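ESSB (Geobacillus thermodenitrificans, PDB 2YNQ) is an integral membrane component of the type VII secretion system, represented here by its extracellular domain, and probably takes part in protein export. Local coordinates at residues 29-32 with 33-36; 40-43 with 44-48; 128-131 with 132-136; 135-138 with 139-143. One frame throughout, in Å; residues are numbered along the deposited sequence.

Interaction 1 of 4, residues 29-32 with 33-36; sequences TTLE and DYAP
With its CG anti to the carbonyl carbon (chi1 -64°), Tyr34 swings its ring back beside its own backbone N and so toward the residues that precede it in the chain. Leu31 has a similar first torsion (chi1 -71°), and its CD2 methyl meets CD2 of the Tyr34 ring at 4.0 Å, the two side chains crossing at about a right angle. The edge of the ring, rather than a face, is what the backbone meets: the carbonyl oxygen of Thr30 lies near the ring plane, 3.6 Å from Tyr34 CE2, and Leu31 O and CA also lie at that edge, beside CD2. These contacts accompany a type I beta turn from Leu31 to Tyr34, closed by the hydrogen bond from Tyr34 N to Leu31 O at 3.0 Å. The amide approaches well above the carbonyl plane. A water bridges the same bend, donating to Thr30 O at 2.9 Å and accepting from Asp33 N at 2.8 Å, so that a carbonyl of the last helical turn and an amide of the turn are both satisfied. Glu32 and Asp33 point the same way, their nearest carboxylate oxygens, Glu32 OE2 and Asp33 OD1, 4.7 Å apart. The turn thus carries the chain out of helix 24-31 into the loop before helix 41-53. Around the bend, Tyr34 O accepts a hydrogen bond from Arg86, the Tyr34 side chain packs on Lys8 and Ala11 of helix 7-19, Leu31 rests on Ser15 of that helix, and Pro36 meets Leu79, Ile82 and Tyr83 of helix 75-85.

Interaction 2 of 4, residues 40-43 with 44-48; sequences PYVI and QYELA
Ile43 and Glu46 meet one helical turn apart, the CD1 methyl of the isoleucine lying 3.8 Å from both OE1 and OE2 of the carboxylate. Glu46 CG is anti to the carbonyl carbon (chi1 -68°) and the chain extended beyond it, which carries the carboxylate out to Ile43 and helix 7-19. Tyr41 and Gln44 cross at about a right angle: Gln44 OE1 comes to the edge of the tyrosine ring, 3.9 Å from CD1, with the amide and ring planes 75° apart. Val42 O lies 3.2 Å from Tyr45 CB, at the edge of that ring and near its plane. Beneath these side chains runs the opening turn of helix 41-53, with Pro40 at the N-cap position; its carbonyl accepts Gln44 N at 2.9 Å in a nearly straight bond, and Tyr41, Val42 and Ile43 pass the same i to i+4 pattern onward. Farther out, the buried Glu46 carboxylate is gripped by two hydroxyls of helix 7-19, Ser15 at OE1 and Thr16 at OE2. Replacing Glu46 by alanine would probably leave these hydroxyls without the carboxylate oxygens they bond. NE2 of Gln44 is held by Pro36 O and Glu75, while Tyr41 OH bonds to Thr73 O and its ring touches Met78 of helix 75-85.

Interaction 3 of 4, residues 128-131 with 132-136; sequences QKKL and DEIDQ
Gln128 brings its side-chain oxygen OE1 to 3.6 Å from OD1 of Asp132, the two side chains one helical turn apart and their amide and carboxylate planes 59° apart; this approach of two oxygens is no hydrogen bond. The Gln128 backbone oxygen accepts Asp132 N at 3.1 Å, and Asp132 OD2, also an acceptor, lies close to it without bonding. Lys129 follows with a fully extended chain, CG anti to the backbone N (chi1 -179°), which passes obliquely by the Glu133 carboxylate: CE lies 3.4 Å from Glu133 OE2, whereas the ammonium NZ stays 4.5 Å from that oxygen, beyond salt-bridge range. Lys130 bends at its second and third torsions and comes to the same carboxylate through the other oxygen, its NZ 4.3 Å from Glu133 OE1, again short of a salt bridge. Each oxygen of Glu133 thus has a lysine ammonium in its neighbourhood, which would be expected to stabilise its negative charge. All this lies on the long C-terminal helix 124-152, where Leu131 and Ile134, three residues apart, share the side turned to helix 102-118, while Lys129 and Glu133 lie on the exposed side. Lys130 CG meets the CD1 methyl of Ile134 at 4.1 Å, and both residues touch Tyr112 of helix 102-118. Leu131, buried, packs on Arg113 and Ile116 of that helix and gives its carbonyl to Asp135 N at 2.9 Å. Asp135 in turn reaches Arg113 through a long, weak ion pair.

Interaction 4 of 4, residues 135-138 with 139-143; sequences DQEI and KEYER
Glu137 and Tyr141 lie side by side and point the same way, with the carboxylate plane turned only 25° from the ring plane. Both CG and OE2 of Glu137 reach the same corner of the ring, each 3.5 Å from Tyr141 CE2. Glu137 is extended with CG anti to the backbone N (chi1 -170°), which brings CG and the carboxylate to the CE2 side of the ring. The backbone oxygen of Glu137 comes closer still, 3.2 Å from Tyr141 CD2. From outside, OE2 of Glu137 forms a salt bridge with Arg97. Ile138 and Glu142 repeat the side-by-side disposition one residue on, the CG2 methyl of the isoleucine 4.1 Å from Glu142 CG; the glutamate chain bends at its second torsion, and OE1 forms a salt bridge with Arg145. Gln136 and Glu140 also run side by side, their planes nearly coplanar, and Glu140 OE1 forms a salt bridge with Arg143 NH1 at 3.1 Å. Beneath these pairs, the amide of Glu142 bonds to Ile138 O at 2.8 Å. Leu109 of helix 102-118 covers Glu137 and Ile138, and Ile105 and Val106 of the same helix cover Tyr141. With an alanine in place of Tyr141, Glu137 CG and the side chains of Ile105 and Val106 would probably be left facing the gap where the ring had been. The partners run in reverse order along the two helices, Ile138 on Leu109 and then Tyr141 on Ile105, so helices 102-118 and 124-152 pack as an antiparallel helical hairpin.

Following the chain from the N terminus, interaction 1 turns the chain out of helix 24-31, and interaction 2 starts helix 41-53 a few residues later. The two touch: Pro36 O meets Gln44 NE2 in a probable hydrogen bond, and Leu31 packs on Ile43 and Leu47, so the turn and the next helix close up on each other. Interactions 3 and 4 follow far along the chain, on the other side of its centre, with nearest atoms about 22 Å from the first pair. They overlap at Asp135 and Gln136 on helix 124-152, which packs on helix 102-118. As local contacts the four close no long loop, and none nests in or crosses another.

Interaction 1 of 4, residues 29-32 with 33-36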
loop_
_atom_site.group_PDB
_atom_site.type_symbol
_atom_site.label_atom_id
_atom_site.label_comp_id
_atom_site.label_asym_id
_atom_site.label_seq_id
_atom_site.Cartn_x
_atom_site.Cartn_y
_atom_site.Cartn_z
ATOM N N THR D 29 -4.981 9.638 -14.606
ATOM C CA THR D 29 -4.279 9.897 -15.856
ATOM C C THR D 29 -4.769 11.146 -16.590
ATOM O O THR D 29 -3.993 11.818 -17.273
ATOM C CB THR D 29 -4.247 8.678 -16.805
ATOM O OG1 THR D 29 -5.571 8.267 -17.078
ATOM C CG2 THR D 29 -3.498 7.513 -16.162
ATOM N N THR D 30 -6.037 11.492 -16.416
ATOM C CA THR D 30 -6.550 12.741 -16.991
ATOM C C THR D 30 -5.814 13.958 -16.436
ATOM O O THR D 30 -5.559 14.920 -17.156
ATOM C CB THR D 30 -8.069 12.867 -16.768
ATOM O OG1 THR D 30 -8.713 11.824 -17.498
ATOM C CG2 THR D 30 -8.611 14.220 -17.247
ATOM N N LEU D 31 -5.436 13.883 -15.167
ATOM C CA LEU D 31 -4.944 15.042 -14.468
ATOM C C LEU D 31 -3.454 15.019 -14.242
ATOM O O LEU D 31 -2.918 15.941 -13.642
ATOM C CB LEU D 31 -5.673 15.199 -13.144
ATOM C CG LEU D 31 -7.123 15.625 -13.292
ATOM C CD1 LEU D 31 -7.796 15.718 -11.943
ATOM C CD2 LEU D 31 -7.251 16.952 -14.081
ATOM N N GLU D 32 -2.772 13.992 -14.747
ATOM C CA GLU D 32 -1.380 13.758 -14.390
ATOM C C GLU D 32 -0.411 14.882 -14.787
ATOM O O GLU D 32 0.559 15.123 -14.079
ATOM C CB GLU D 32 -0.912 12.408 -14.917
ATOM C CG GLU D 32 -0.747 12.354 -16.419
ATOM C CD GLU D 32 -0.579 10.937 -16.962
ATOM O OE1 GLU D 32 -0.433 9.982 -16.148
ATOM O OE2 GLU D 32 -0.608 10.795 -18.214
ATOM N N ASP D 33 -0.672 15.580 -15.889
ATOM C CA ASP D 33 0.224 16.655 -16.321
ATOM C C ASP D 33 -0.033 17.986 -15.633
ATOM O O ASP D 33 0.578 18.997 -15.990
ATOM C CB ASP D 33 0.142 16.856 -17.832
ATOM C CG ASP D 33 0.622 15.643 -18.608
ATOM O OD1 ASP D 33 1.527 14.935 -18.115
ATOM O OD2 ASP D 33 0.086 15.394 -19.715
ATOM N N TYR D 34 -0.934 17.987 -14.658
ATOM C CA TYR D 34 -1.404 19.222 -14.049
ATOM C C TYR D 34 -0.932 19.367 -12.598
ATOM O O TYR D 34 -0.893 18.382 -11.853
ATOM C CB TYR D 34 -2.938 19.310 -14.125
ATOM C CG TYR D 34 -3.473 19.372 -15.546
ATOM C CD1 TYR D 34 -3.368 20.538 -16.291
ATOM C CD2 TYR D 34 -4.067 18.256 -16.153
ATOM C CE1 TYR D 34 -3.836 20.594 -17.585
ATOM C CE2 TYR D 34 -4.531 18.307 -17.448
ATOM C CZ TYR D 34 -4.413 19.479 -18.157
ATOM O OH TYR D 34 -4.877 19.579 -19.439
ATOM N N ALA D 35 -0.605 20.605 -12.218
ATOM C CA ALA D 35 -0.139 20.934 -10.880
ATOM C C ALA D 35 -1.318 20.986 -9.944
ATOM O O ALA D 35 -2.256 21.729 -10.183
ATOM C CB ALA D 35 0.588 22.266 -10.871
ATOM N N PRO D 36 -1.269 20.205 -8.859
ATOM C CA PRO D 36 -2.391 20.114 -7.927
ATOM C C PRO D 36 -2.650 21.403 -7.151
ATOM O O PRO D 36 -3.789 21.662 -6.781
ATOM C CB PRO D 36 -1.966 18.982 -6.973
ATOM C CG PRO D 36 -0.516 18.906 -7.095
ATOM C CD PRO D 36 -0.178 19.281 -8.500
HETATM O O HOH W 1 -2.789 15.316 -17.757
#

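Interaction 2 of 4, residues 40-43 with 44-48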
loop_
_atom_site.group_PDB
_atom_site.type_symbol
_atom_site.label_atom_id
_atom_site.label_comp_id
_atom_site.label_asym_id
_atom_site.label_seq_id
_atom_site.Cartn_x
_atom_site.Cartn_y
_atom_site.Cartn_z
ATOM N N PRO D 40 -8.866 23.901 -8.833
ATOM C CA PRO D 40 -9.981 24.251 -7.970
ATOM C C PRO D 40 -10.191 23.171 -6.904
ATOM O O PRO D 40 -9.913 21.976 -7.126
ATOM C CB PRO D 40 -11.160 24.275 -8.934
ATOM C CG PRO D 40 -10.528 24.588 -10.259
ATOM C CD PRO D 40 -9.278 23.795 -10.237
ATOM N N TYR D 41 -10.687 23.600 -5.755
ATOM C CA TYR D 41 -10.857 22.747 -4.595
ATOM C C TYR D 41 -11.653 21.466 -4.897
ATOM O O TYR D 41 -11.259 20.370 -4.491
ATOM C CB TYR D 41 -11.456 23.589 -3.460
ATOM C CG TYR D 41 -11.750 22.840 -2.185
ATOM C CD1 TYR D 41 -10.716 22.406 -1.348
ATOM C CD2 TYR D 41 -13.061 22.569 -1.808
ATOM C CE1 TYR D 41 -10.988 21.723 -0.178
ATOM C CE2 TYR D 41 -13.336 21.885 -0.632
ATOM C CZ TYR D 41 -12.301 21.463 0.172
ATOM O OH TYR D 41 -12.583 20.785 1.332
ATOM N N VAL D 42 -12.728 21.570 -5.671
ATOM C CA VAL D 42 -13.482 20.375 -6.041
ATOM C C VAL D 42 -12.623 19.410 -6.869
ATOM O O VAL D 42 -12.789 18.193 -6.771
ATOM C CB VAL D 42 -14.827 20.732 -6.762
ATOM C CG1 VAL D 42 -14.600 21.473 -8.090
ATOM C CG2 VAL D 42 -15.712 19.488 -6.963
ATOM N N ILE D 43 -11.703 19.937 -7.679
ATOM C CA ILE D 43 -10.865 19.082 -8.519
ATOM C C ILE D 43 -9.756 18.442 -7.658
ATOM O O ILE D 43 -9.483 17.247 -7.771
ATOM C CB ILE D 43 -10.291 19.847 -9.752
ATOM C CG1 ILE D 43 -11.415 20.497 -10.598
ATOM C CG2 ILE D 43 -9.367 18.963 -10.573
ATOM C CD1 ILE D 43 -12.502 19.557 -11.149
ATOM N N GLN D 44 -9.149 19.229 -6.771
ATOM C CA GLN D 44 -8.283 18.651 -5.758
ATOM C C GLN D 44 -8.981 17.489 -5.028
ATOM O O GLN D 44 -8.359 16.456 -4.768
ATOM C CB GLN D 44 -7.825 19.719 -4.759
ATOM C CG GLN D 44 -6.878 20.769 -5.334
ATOM C CD GLN D 44 -6.623 21.886 -4.343
ATOM O OE1 GLN D 44 -7.475 22.184 -3.504
ATOM N NE2 GLN D 44 -5.455 22.518 -4.436
ATOM N N TYR D 45 -10.272 17.666 -4.723
ATOM C CA TYR D 45 -11.079 16.655 -4.039
ATOM C C TYR D 45 -11.181 15.380 -4.853
ATOM O O TYR D 45 -10.994 14.279 -4.320
ATOM C CB TYR D 45 -12.494 17.185 -3.750
ATOM C CG TYR D 45 -13.463 16.117 -3.284
ATOM C CD1 TYR D 45 -13.328 15.537 -2.028
ATOM C CD2 TYR D 45 -14.508 15.671 -4.109
ATOM C CE1 TYR D 45 -14.206 14.537 -1.599
ATOM C CE2 TYR D 45 -15.397 14.673 -3.693
ATOM C CZ TYR D 45 -15.246 14.106 -2.431
ATOM O OH TYR D 45 -16.105 13.108 -1.971
ATOM N N GLU D 46 -11.489 15.537 -6.144
ATOM C CA GLU D 46 -11.620 14.415 -7.060
ATOM C C GLU D 46 -10.317 13.627 -7.153
ATOM O O GLU D 46 -10.332 12.388 -7.057
ATOM C CB GLU D 46 -12.053 14.875 -8.466
ATOM C CG GLU D 46 -13.483 15.430 -8.553
ATOM C CD GLU D 46 -13.829 16.035 -9.941
ATOM O OE1 GLU D 46 -13.090 15.829 -10.932
ATOM O OE2 GLU D 46 -14.861 16.731 -10.049
ATOM N N LEU D 47 -9.208 14.339 -7.357
ATOM C CA LEU D 47 -7.895 13.718 -7.534
ATOM C C LEU D 47 -7.439 13.019 -6.250
ATOM O O LEU D 47 -7.069 11.846 -6.257
ATOM C CB LEU D 47 -6.864 14.764 -7.970
ATOM C CG LEU D 47 -5.505 14.235 -8.449
ATOM C CD1 LEU D 47 -5.668 13.094 -9.488
ATOM C CD2 LEU D 47 -4.614 15.372 -9.005
ATOM N N ALA D 48 -7.546 13.740 -5.140
ATOM C CA ALA D 48 -7.099 13.240 -3.866
ATOM C C ALA D 48 -7.930 12.043 -3.481
ATOM O O ALA D 48 -7.381 11.042 -3.010
ATOM C CB ALA D 48 -7.151 14.325 -2.806
#

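Interaction 3 of 4, residues 128-131 with 132-136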
loop_
_atom_site.group_PDB
_atom_site.type_symbol
_atom_site.label_atom_id
_atom_site.label_comp_id
_atom_site.label_asym_id
_atom_site.label_seq_id
_atom_site.Cartn_x
_atom_site.Cartn_y
_atom_site.Cartn_z
ATOM N N GLN D 128 22.810 3.283 3.277
ATOM C CA GLN D 128 22.559 2.626 4.564
ATOM C C GLN D 128 22.409 3.627 5.700
ATOM O O GLN D 128 21.552 3.461 6.563
ATOM C CB GLN D 128 23.665 1.606 4.880
ATOM C CG GLN D 128 23.295 0.576 5.965
ATOM C CD GLN D 128 22.030 -0.217 5.638
ATOM O OE1 GLN D 128 21.136 -0.357 6.474
ATOM N NE2 GLN D 128 21.947 -0.726 4.415
ATOM N N LYS D 129 23.244 4.662 5.681
ATOM C CA LYS D 129 23.177 5.734 6.660
ATOM C C LYS D 129 21.792 6.374 6.664
ATOM O O LYS D 129 21.196 6.552 7.728
ATOM C CB LYS D 129 24.248 6.792 6.373
ATOM C CG LYS D 129 24.265 7.941 7.372
ATOM C CD LYS D 129 25.324 8.983 7.036
ATOM C CE LYS D 129 25.229 10.174 7.994
ATOM N NZ LYS D 129 26.276 11.196 7.725
ATOM N N LYS D 130 21.284 6.700 5.475
ATOM C CA LYS D 130 19.987 7.369 5.340
ATOM C C LYS D 130 18.812 6.495 5.760
ATOM O O LYS D 130 17.942 6.956 6.488
ATOM C CB LYS D 130 19.793 7.943 3.932
ATOM C CG LYS D 130 18.584 8.877 3.808
ATOM C CD LYS D 130 18.965 10.210 3.172
ATOM C CE LYS D 130 18.990 11.319 4.226
ATOM N NZ LYS D 130 19.384 12.639 3.662
ATOM N N LEU D 131 18.795 5.236 5.327
ATOM C CA LEU D 131 17.783 4.300 5.805
ATOM C C LEU D 131 17.742 4.302 7.330
ATOM O O LEU D 131 16.663 4.306 7.926
ATOM C CB LEU D 131 18.062 2.868 5.333
ATOM C CG LEU D 131 17.742 2.362 3.924
ATOM C CD1 LEU D 131 16.634 3.178 3.267
ATOM C CD2 LEU D 131 18.991 2.341 3.063
ATOM N N ASP D 132 18.930 4.299 7.938
ATOM C CA ASP D 132 19.086 4.240 9.385
ATOM C C ASP D 132 18.558 5.503 10.055
ATOM O O ASP D 132 17.819 5.419 11.042
ATOM C CB ASP D 132 20.553 3.966 9.761
ATOM C CG ASP D 132 20.989 2.540 9.426
ATOM O OD1 ASP D 132 20.114 1.654 9.297
ATOM O OD2 ASP D 132 22.210 2.300 9.294
ATOM N N GLU D 133 18.914 6.663 9.508
ATOM C CA GLU D 133 18.314 7.919 9.954
ATOM C C GLU D 133 16.777 7.852 9.920
ATOM O O GLU D 133 16.107 8.341 10.838
ATOM C CB GLU D 133 18.773 9.096 9.092
ATOM C CG GLU D 133 20.264 9.425 9.133
ATOM C CD GLU D 133 20.627 10.613 8.238
ATOM O OE1 GLU D 133 19.710 11.362 7.800
ATOM O OE2 GLU D 133 21.839 10.797 7.973
ATOM N N ILE D 134 16.223 7.243 8.871
ATOM C CA ILE D 134 14.764 7.236 8.674
ATOM C C ILE D 134 14.086 6.334 9.672
ATOM O O ILE D 134 13.098 6.707 10.288
ATOM C CB ILE D 134 14.366 6.858 7.210
ATOM C CG1 ILE D 134 14.595 8.049 6.281
ATOM C CG2 ILE D 134 12.912 6.422 7.124
ATOM C CD1 ILE D 134 14.769 7.664 4.837
ATOM N N ASP D 135 14.640 5.142 9.831
ATOM C CA ASP D 135 14.095 4.165 10.750
ATOM C C ASP D 135 14.121 4.660 12.188
ATOM O O ASP D 135 13.218 4.366 12.971
ATOM C CB ASP D 135 14.852 2.851 10.602
ATOM C CG ASP D 135 14.472 2.115 9.342
ATOM O OD1 ASP D 135 13.251 1.960 9.081
ATOM O OD2 ASP D 135 15.390 1.682 8.623
ATOM N N GLN D 136 15.155 5.426 12.515
ATOM C CA GLN D 136 15.286 6.036 13.828
ATOM C C GLN D 136 14.193 7.083 14.050
ATOM O O GLN D 136 13.556 7.115 15.106
ATOM C CB GLN D 136 16.714 6.603 14.008
ATOM C CG GLN D 136 17.029 7.215 15.386
ATOM C CD GLN D 136 16.557 6.360 16.564
ATOM O OE1 GLN D 136 15.566 6.697 17.233
ATOM N NE2 GLN D 136 17.254 5.247 16.813
#

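Interaction 4 of 4, residues 135-138 with 139-143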
loop_
_atom_site.group_PDB
_atom_site.type_symbol
_atom_site.label_atom_id
_atom_site.label_comp_id
_atom_site.label_asym_id
_atom_site.label_seq_id
_atom_site.Cartn_x
_atom_site.Cartn_y
_atom_site.Cartn_z
ATOM N N ASP D 135 14.640 5.142 9.831
ATOM C CA ASP D 135 14.095 4.165 10.750
ATOM C C ASP D 135 14.121 4.660 12.188
ATOM O O ASP D 135 13.218 4.366 12.971
ATOM C CB ASP D 135 14.852 2.851 10.602
ATOM C CG ASP D 135 14.472 2.115 9.342
ATOM O OD1 ASP D 135 13.251 1.960 9.081
ATOM O OD2 ASP D 135 15.390 1.682 8.623
ATOM N N GLN D 136 15.155 5.426 12.515
ATOM C CA GLN D 136 15.286 6.036 13.828
ATOM C C GLN D 136 14.193 7.083 14.050
ATOM O O GLN D 136 13.556 7.115 15.106
ATOM C CB GLN D 136 16.714 6.603 14.008
ATOM C CG GLN D 136 17.029 7.215 15.386
ATOM C CD GLN D 136 16.557 6.360 16.564
ATOM O OE1 GLN D 136 15.566 6.697 17.233
ATOM N NE2 GLN D 136 17.254 5.247 16.813
ATOM N N GLU D 137 13.946 7.915 13.042
ATOM C CA GLU D 137 12.828 8.863 13.105
ATOM C C GLU D 137 11.457 8.187 13.198
ATOM O O GLU D 137 10.591 8.604 13.979
ATOM C CB GLU D 137 12.856 9.818 11.929
ATOM C CG GLU D 137 11.872 10.929 12.089
ATOM C CD GLU D 137 12.081 12.043 11.106
ATOM O OE1 GLU D 137 12.914 11.882 10.182
ATOM O OE2 GLU D 137 11.409 13.087 11.268
ATOM N N ILE D 138 11.266 7.138 12.408
ATOM C CA ILE D 138 10.016 6.387 12.454
ATOM C C ILE D 138 9.825 5.811 13.854
ATOM O O ILE D 138 8.768 5.989 14.456
ATOM C CB ILE D 138 9.972 5.271 11.379
ATOM C CG1 ILE D 138 9.693 5.886 10.001
ATOM C CG2 ILE D 138 8.920 4.208 11.737
ATOM C CD1 ILE D 138 10.106 5.013 8.839
ATOM N N LYS D 139 10.862 5.156 14.376
ATOM C CA LYS D 139 10.773 4.549 15.702
ATOM C C LYS D 139 10.494 5.587 16.787
ATOM O O LYS D 139 9.698 5.345 17.693
ATOM C CB LYS D 139 12.008 3.711 16.035
ATOM C CG LYS D 139 11.689 2.643 17.060
ATOM C CD LYS D 139 12.828 1.665 17.310
ATOM C CE LYS D 139 12.336 0.570 18.248
ATOM N NZ LYS D 139 13.426 -0.369 18.608
ATOM N N GLU D 140 11.113 6.757 16.660
ATOM C CA GLU D 140 10.831 7.864 17.562
ATOM C C GLU D 140 9.333 8.230 17.589
ATOM O O GLU D 140 8.744 8.332 18.673
ATOM C CB GLU D 140 11.727 9.075 17.241
ATOM C CG GLU D 140 11.947 10.014 18.427
ATOM C CD GLU D 140 12.196 9.252 19.735
ATOM O OE1 GLU D 140 13.204 8.510 19.804
ATOM O OE2 GLU D 140 11.383 9.379 20.691
ATOM N N TYR D 141 8.724 8.404 16.403
ATOM C CA TYR D 141 7.287 8.718 16.285
ATOM C C TYR D 141 6.437 7.562 16.763
ATOM O O TYR D 141 5.428 7.754 17.445
ATOM C CB TYR D 141 6.892 9.067 14.856
ATOM C CG TYR D 141 7.321 10.429 14.404
ATOM C CD1 TYR D 141 6.863 11.576 15.046
ATOM C CD2 TYR D 141 8.170 10.577 13.313
ATOM C CE1 TYR D 141 7.268 12.848 14.625
ATOM C CE2 TYR D 141 8.576 11.829 12.886
ATOM C CZ TYR D 141 8.125 12.957 13.549
ATOM O OH TYR D 141 8.530 14.184 13.108
ATOM N N GLU D 142 6.846 6.357 16.406
ATOM C CA GLU D 142 6.172 5.173 16.897
ATOM C C GLU D 142 6.182 5.107 18.422
ATOM O O GLU D 142 5.176 4.737 19.039
ATOM C CB GLU D 142 6.782 3.927 16.281
ATOM C CG GLU D 142 6.281 3.651 14.876
ATOM C CD GLU D 142 4.807 3.297 14.876
ATOM O OE1 GLU D 142 3.983 4.232 14.893
ATOM O OE2 GLU D 142 4.474 2.089 14.900
ATOM N N ARG D 143 7.308 5.486 19.030
ATOM C CA ARG D 143 7.393 5.544 20.485
ATOM C C ARG D 143 6.396 6.575 21.014
ATOM O O ARG D 143 5.718 6.327 22.016
ATOM C CB ARG D 143 8.821 5.859 20.951
ATOM C CG ARG D 143 9.030 5.711 22.448
ATOM C CD ARG D 143 10.509 5.704 22.819
ATOM N NE ARG D 143 11.221 4.527 22.308
ATOM C CZ ARG D 143 12.057 4.540 21.271
ATOM N NH1 ARG D 143 12.309 5.674 20.624
ATOM N NH2 ARG D 143 12.651 3.415 20.891
#